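PDB 6RXD: histidine acid phosphatase from Bifidobacterium longum subsp. infantis, which probably removes phosphate groups from inositol polyphosphates such as phytate, and from 2,3-bisphosphoglycerate, by hydrolysis. Local coordinates for residues A[105-111]-A[149-153]; A[377-381]-A[393-397]. All coordinates share one frame; numbering follows the deposited sequence.

Contact 1. Residues A[105-111]-A[149-153]; sequences AQQHYGI and NFEKG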
loop_
_atom_site.group_PDB
_atom_site.type_symbol
_atom_site.label_atom_id
_atom_site.label_comp_id
_atom_site.label_asym_id
_atom_site.label_seq_id
_atom_site.Cartn_x
_atom_site.Cartn_y
_atom_site.Cartn_z
ATOM N N ALA A 105 -10.735 -5.701 -5.392
ATOM C CA ALA A 105 -11.128 -5.619 -6.788
ATOM C C ALA A 105 -11.957 -4.358 -7.024
ATOM O O ALA A 105 -11.745 -3.623 -8.014
ATOM C CB ALA A 105 -11.926 -6.872 -7.191
ATOM N N GLN A 106 -12.906 -4.107 -6.123
ATOM C CA GLN A 106 -13.780 -2.939 -6.245
ATOM C C GLN A 106 -13.013 -1.630 -6.141
ATOM O O GLN A 106 -13.362 -0.654 -6.819
ATOM C CB GLN A 106 -14.915 -2.983 -5.214
ATOM C CG GLN A 106 -15.926 -4.100 -5.492
ATOM C CD GLN A 106 -17.037 -4.194 -4.453
ATOM O OE1 GLN A 106 -16.848 -3.863 -3.282
ATOM N NE2 GLN A 106 -18.201 -4.660 -4.883
ATOM N N GLN A 107 -11.980 -1.611 -5.299
ATOM C CA GLN A 107 -11.137 -0.418 -5.142
ATOM C C GLN A 107 -10.564 -0.012 -6.480
ATOM O O GLN A 107 -10.713 1.126 -6.909
ATOM C CB GLN A 107 -10.000 -0.653 -4.130
ATOM C CG GLN A 107 -10.465 -0.735 -2.668
ATOM C CD GLN A 107 -9.422 -1.355 -1.742
ATOM O OE1 GLN A 107 -8.464 -1.987 -2.201
ATOM N NE2 GLN A 107 -9.610 -1.187 -0.424
ATOM N N HIS A 108 -9.923 -0.961 -7.149
ATOM C CA HIS A 108 -9.280 -0.671 -8.424
ATOM C C HIS A 108 -10.264 -0.453 -9.563
ATOM O O HIS A 108 -10.030 0.378 -10.441
ATOM C CB HIS A 108 -8.220 -1.727 -8.737
ATOM C CG HIS A 108 -6.942 -1.476 -8.011
ATOM N ND1 HIS A 108 -5.937 -0.692 -8.539
ATOM C CD2 HIS A 108 -6.541 -1.817 -6.765
ATOM C CE1 HIS A 108 -4.958 -0.588 -7.660
ATOM N NE2 HIS A 108 -5.299 -1.256 -6.570
ATOM N N TYR A 109 -11.378 -1.172 -9.538
ATOM C CA TYR A 109 -12.419 -0.952 -10.538
ATOM C C TYR A 109 -12.888 0.506 -10.484
ATOM O O TYR A 109 -13.007 1.171 -11.513
ATOM C CB TYR A 109 -13.572 -1.919 -10.277
ATOM C CG TYR A 109 -14.651 -1.899 -11.342
ATOM C CD1 TYR A 109 -14.652 -2.835 -12.371
ATOM C CD2 TYR A 109 -15.668 -0.951 -11.309
ATOM C CE1 TYR A 109 -15.634 -2.827 -13.339
ATOM C CE2 TYR A 109 -16.655 -0.931 -12.279
ATOM C CZ TYR A 109 -16.629 -1.873 -13.290
ATOM O OH TYR A 109 -17.613 -1.863 -14.253
ATOM N N GLY A 110 -13.122 1.014 -9.276
ATOM C CA GLY A 110 -13.595 2.380 -9.120
ATOM C C GLY A 110 -12.547 3.406 -9.499
ATOM O O GLY A 110 -12.845 4.413 -10.140
ATOM N N ILE A 111 -11.306 3.158 -9.102
ATOM C CA ILE A 111 -10.220 4.068 -9.456
ATOM C C ILE A 111 -10.097 4.162 -10.986
ATOM O O ILE A 111 -9.926 5.259 -11.534
ATOM C CB ILE A 111 -8.883 3.642 -8.818
ATOM C CG1 ILE A 111 -8.974 3.731 -7.287
ATOM C CG2 ILE A 111 -7.747 4.557 -9.304
ATOM C CD1 ILE A 111 -7.786 3.072 -6.549
ATOM N N ASN A 149 -8.329 -5.190 -12.687
ATOM C CA ASN A 149 -9.594 -4.611 -12.259
ATOM C C ASN A 149 -9.727 -3.132 -12.612
ATOM O O ASN A 149 -10.807 -2.677 -12.980
ATOM C CB ASN A 149 -9.813 -4.857 -10.764
ATOM C CG ASN A 149 -10.239 -6.288 -10.478
ATOM O OD1 ASN A 149 -11.375 -6.661 -10.751
ATOM N ND2 ASN A 149 -9.325 -7.096 -9.949
ATOM N N PHE A 150 -8.631 -2.387 -12.492
ATOM C CA PHE A 150 -8.600 -0.996 -12.922
ATOM C C PHE A 150 -8.943 -0.949 -14.414
ATOM O O PHE A 150 -9.747 -0.120 -14.861
ATOM C CB PHE A 150 -7.195 -0.433 -12.663
ATOM C CG PHE A 150 -6.966 0.982 -13.160
ATOM C CD1 PHE A 150 -6.781 2.025 -12.259
ATOM C CD2 PHE A 150 -6.858 1.253 -14.519
ATOM C CE1 PHE A 150 -6.532 3.326 -12.711
ATOM C CE2 PHE A 150 -6.619 2.546 -14.976
ATOM C CZ PHE A 150 -6.449 3.577 -14.071
ATOM N N GLU A 151 -8.320 -1.836 -15.181
ATOM C CA GLU A 151 -8.530 -1.882 -16.621
ATOM C C GLU A 151 -9.996 -2.173 -16.969
ATOM O O GLU A 151 -10.573 -1.539 -17.849
ATOM C CB GLU A 151 -7.593 -2.916 -17.251
ATOM C CG GLU A 151 -7.754 -3.067 -18.761
ATOM C CD GLU A 151 -6.776 -4.064 -19.352
ATOM O OE1 GLU A 151 -6.279 -3.805 -20.461
ATOM O OE2 GLU A 151 -6.510 -5.103 -18.716
ATOM N N LYS A 152 -10.600 -3.113 -16.249
ATOM C CA LYS A 152 -12.013 -3.424 -16.429
ATOM C C LYS A 152 -12.913 -2.228 -16.139
ATOM O O LYS A 152 -13.830 -1.936 -16.902
ATOM C CB LYS A 152 -12.400 -4.594 -15.533
ATOM C CG LYS A 152 -13.830 -5.050 -15.679
ATOM C CD LYS A 152 -14.048 -6.315 -14.869
ATOM C CE LYS A 152 -12.859 -7.257 -15.022
ATOM N NZ LYS A 152 -13.061 -8.558 -14.327
ATOM N N GLY A 153 -12.644 -1.537 -15.033
ATOM C CA GLY A 153 -13.409 -0.358 -14.677
ATOM C C GLY A 153 -13.242 0.760 -15.687
ATOM O O GLY A 153 -14.215 1.420 -16.050
#
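Tyr109 of helix 105-111 lies over Gly153 of helix 149-153, where the two backbones come nearest, with CA atoms 4.3 Å apart. Its CG stands anti to the backbone N (chi1 -173°), which swings the ring across to the other helix. From CB outwards the side chain passes from Asn149 to Gly153, with Lys152 beside it. CB lies 3.9 Å from Asn149 O. CG, CD1, CE1 and CZ all sit close to Gly153 CA, and CD1 and CE1 also face its backbone N. Gly153 CA is nearly centred over one ring face, 3.6 Å from the centroid and 13° off the normal, a CH-pi contact. CE1 has Lys152 CG at the ring edge, 3.7 Å away. Gly153 has no side chain, and its CA can lie this near Tyr109 O and the ring.

The backbones also meet through CA-H...O contacts. Phe150 CA approaches His108 O at 3.2 Å, while Tyr109 CA points to Asn149 O and Gly153 CA to Tyr109 O. No conventional hydrogen bond crosses between the segments.

Toward the start of helix 105-111 the Asn149 amide rests against Ala105 CB, with OD1 3.6 Å away. Its ND2 is hydrogen-bonded to Glu145 O of its own helix. Toward the end of 105-111, Ile111 CG2 touches the ring edge of Phe150 at CE1 (3.8 Å), the two side chains crossing at about a right angle. The Phe150 ring also meets the rings of Phe395 and Phe397 of the central sheet.

The helix axes pass 6.6 Å apart at -44°. Such a close crossing, with glycine at the interface and CA-H...O contacts, is characteristic of glycine-mediated helix packing. Here it joins helices 102-118 and 141-157 within the histidine phosphatase fold.

Contact 2. Residues A[377-381]-A[393-397]; sequences DFLNT and ATFRF
In the alpha/beta core of the histidine phosphatase fold, helix 372-386 packs on strand 391-398, which follows it in the chain. The two segments run nearly antiparallel, at 158°, with axes 10.2 Å apart. Arg396 bridges them. Its chain is extended from CG to NE and carries the guanidinium to the helix. NH2 gives Asp377 OD2 a nearly straight hydrogen bond of 3.0 Å (170°), part of a salt bridge. The acceptor lies in the guanidinium plane, but NH2 approaches OD2 from above the carboxylate plane. A water links the same pair, accepting from NE and donating to OD2. Phe378 lies over one guanidinium face, its CE2 3.4 Å from NH1, with the planes 21° apart. Thr394 CG2 covers the opposite face, 3.7 Å above the plane. NH1 makes a salt bridge to Glu40 OE1 and a hydrogen bond to Ser41 O of strand 34-44. Thr381 and Thr394 OG1 both hydrogen-bond to Tyr38 OH. Exchanging Arg396 for a leucine would probably leave Asp377 and Glu40 without their shared positive mate inside the fold. The buried guanidinium is thus fixed at its edge by polar partners and on its faces by carbon, and two carboxylates are likely to favour its positive charge.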
loop_
_atom_site.group_PDB
_atom_site.type_symbol
_atom_site.label_atom_id
_atom_site.label_comp_id
_atom_site.label_asym_id
_atom_site.label_seq_id
_atom_site.Cartn_x
_atom_site.Cartn_y
_atom_site.Cartn_z
ATOM N N ASP A 377 10.767 8.299 -13.868
ATOM C CA ASP A 377 9.871 7.842 -14.926
ATOM C C ASP A 377 8.590 8.670 -14.998
ATOM O O ASP A 377 8.017 8.842 -16.081
ATOM C CB ASP A 377 9.507 6.364 -14.760
ATOM C CG ASP A 377 9.067 5.737 -16.065
ATOM O OD1 ASP A 377 9.869 5.765 -17.023
ATOM O OD2 ASP A 377 7.919 5.248 -16.153
ATOM N N PHE A 378 8.139 9.172 -13.852
ATOM C CA PHE A 378 6.967 10.056 -13.828
ATOM C C PHE A 378 7.235 11.273 -14.705
ATOM O O PHE A 378 6.354 11.740 -15.427
ATOM C CB PHE A 378 6.603 10.484 -12.397
ATOM C CG PHE A 378 5.408 9.760 -11.824
ATOM C CD1 PHE A 378 4.233 10.456 -11.531
ATOM C CD2 PHE A 378 5.451 8.393 -11.591
ATOM C CE1 PHE A 378 3.122 9.803 -11.003
ATOM C CE2 PHE A 378 4.340 7.722 -11.059
ATOM C CZ PHE A 378 3.177 8.432 -10.769
ATOM N N LEU A 379 8.462 11.773 -14.669
ATOM C CA LEU A 379 8.809 12.947 -15.465
ATOM C C LEU A 379 9.147 12.553 -16.898
ATOM O O LEU A 379 8.750 13.226 -17.852
ATOM C CB LEU A 379 9.975 13.702 -14.818
ATOM C CG LEU A 379 9.610 14.322 -13.463
ATOM C CD1 LEU A 379 10.859 14.684 -12.669
ATOM C CD2 LEU A 379 8.706 15.547 -13.633
ATOM N N ASN A 380 9.874 11.448 -17.050
ATOM C CA ASN A 380 10.319 11.020 -18.376
ATOM C C ASN A 380 9.177 10.654 -19.318
ATOM O O ASN A 380 9.269 10.884 -20.523
ATOM C CB ASN A 380 11.293 9.844 -18.273
ATOM C CG ASN A 380 12.674 10.261 -17.806
ATOM O OD1 ASN A 380 13.043 11.431 -17.894
ATOM N ND2 ASN A 380 13.450 9.299 -17.307
ATOM N N THR A 381 8.118 10.055 -18.786
ATOM C CA THR A 381 6.984 9.689 -19.627
ATOM C C THR A 381 6.181 10.922 -20.046
ATOM O O THR A 381 5.537 10.919 -21.099
ATOM C CB THR A 381 6.054 8.625 -18.979
ATOM O OG1 THR A 381 5.532 9.126 -17.748
ATOM C CG2 THR A 381 6.790 7.315 -18.730
ATOM N N ALA A 393 -1.234 7.910 -21.657
ATOM C CA ALA A 393 -1.361 7.552 -20.240
ATOM C C ALA A 393 -0.484 6.377 -19.870
ATOM O O ALA A 393 -0.302 5.446 -20.661
ATOM C CB ALA A 393 -2.833 7.247 -19.891
ATOM N N THR A 394 0.059 6.416 -18.653
ATOM C CA THR A 394 0.793 5.282 -18.124
ATOM C C THR A 394 0.185 4.977 -16.770
ATOM O O THR A 394 0.241 5.816 -15.869
ATOM C CB THR A 394 2.290 5.601 -17.977
ATOM O OG1 THR A 394 2.804 6.058 -19.238
ATOM C CG2 THR A 394 3.059 4.360 -17.548
ATOM N N PHE A 395 -0.434 3.800 -16.646
ATOM C CA PHE A 395 -1.069 3.376 -15.397
ATOM C C PHE A 395 -0.244 2.246 -14.783
ATOM O O PHE A 395 -0.098 1.174 -15.383
ATOM C CB PHE A 395 -2.503 2.889 -15.652
ATOM C CG PHE A 395 -3.432 3.948 -16.203
ATOM C CD1 PHE A 395 -3.543 5.189 -15.591
ATOM C CD2 PHE A 395 -4.196 3.691 -17.331
ATOM C CE1 PHE A 395 -4.414 6.160 -16.098
ATOM C CE2 PHE A 395 -5.063 4.651 -17.849
ATOM C CZ PHE A 395 -5.175 5.888 -17.228
ATOM N N ARG A 396 0.307 2.490 -13.593
ATOM C CA ARG A 396 1.255 1.567 -12.963
ATOM C C ARG A 396 0.680 0.995 -11.678
ATOM O O ARG A 396 -0.021 1.701 -10.945
ATOM C CB ARG A 396 2.554 2.297 -12.595
ATOM C CG ARG A 396 3.261 3.034 -13.728
ATOM C CD ARG A 396 4.310 3.943 -13.127
ATOM N NE ARG A 396 5.039 4.746 -14.116
ATOM C CZ ARG A 396 4.652 5.944 -14.539
ATOM N NH1 ARG A 396 3.530 6.485 -14.080
ATOM N NH2 ARG A 396 5.391 6.603 -15.428
ATOM N N PHE A 397 1.012 -0.267 -11.402
ATOM C CA PHE A 397 0.464 -0.995 -10.254
ATOM C C PHE A 397 1.567 -1.692 -9.489
ATOM O O PHE A 397 2.376 -2.410 -10.070
ATOM C CB PHE A 397 -0.606 -1.986 -10.729
ATOM C CG PHE A 397 -1.740 -1.303 -11.416
ATOM C CD1 PHE A 397 -2.850 -0.892 -10.697
ATOM C CD2 PHE A 397 -1.640 -0.956 -12.764
ATOM C CE1 PHE A 397 -3.874 -0.200 -11.309
ATOM C CE2 PHE A 397 -2.657 -0.259 -13.389
ATOM C CZ PHE A 397 -3.774 0.124 -12.668
HETATM O O HOH W 1 7.143 3.038 -14.837
#

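In the fold
Contact 1 and contact 2 have centres 18 Å apart, yet their side chains meet. Strand 393-397 links them: Thr394 and Arg396 point to helix 377-381, whereas Phe395 and Phe397 turn to contact 1. Phe150 CG comes 3.3 Å from Phe397 CZ, and Phe150 CE2 lies 3.6 Å from Phe395 CD2. Helices therefore pack on both faces of this strand. Strand 391-398 pairs in parallel with strand 34-44, which ends at Arg44 of the family's RHG motif. His108 NE2 makes a weak hydrogen bond to Arg44 O, so contact 1 probably lies near the catalytic end of the sheet. Glu151 and Asp180 form a zinc site seen for this protein but not occupied in this chain.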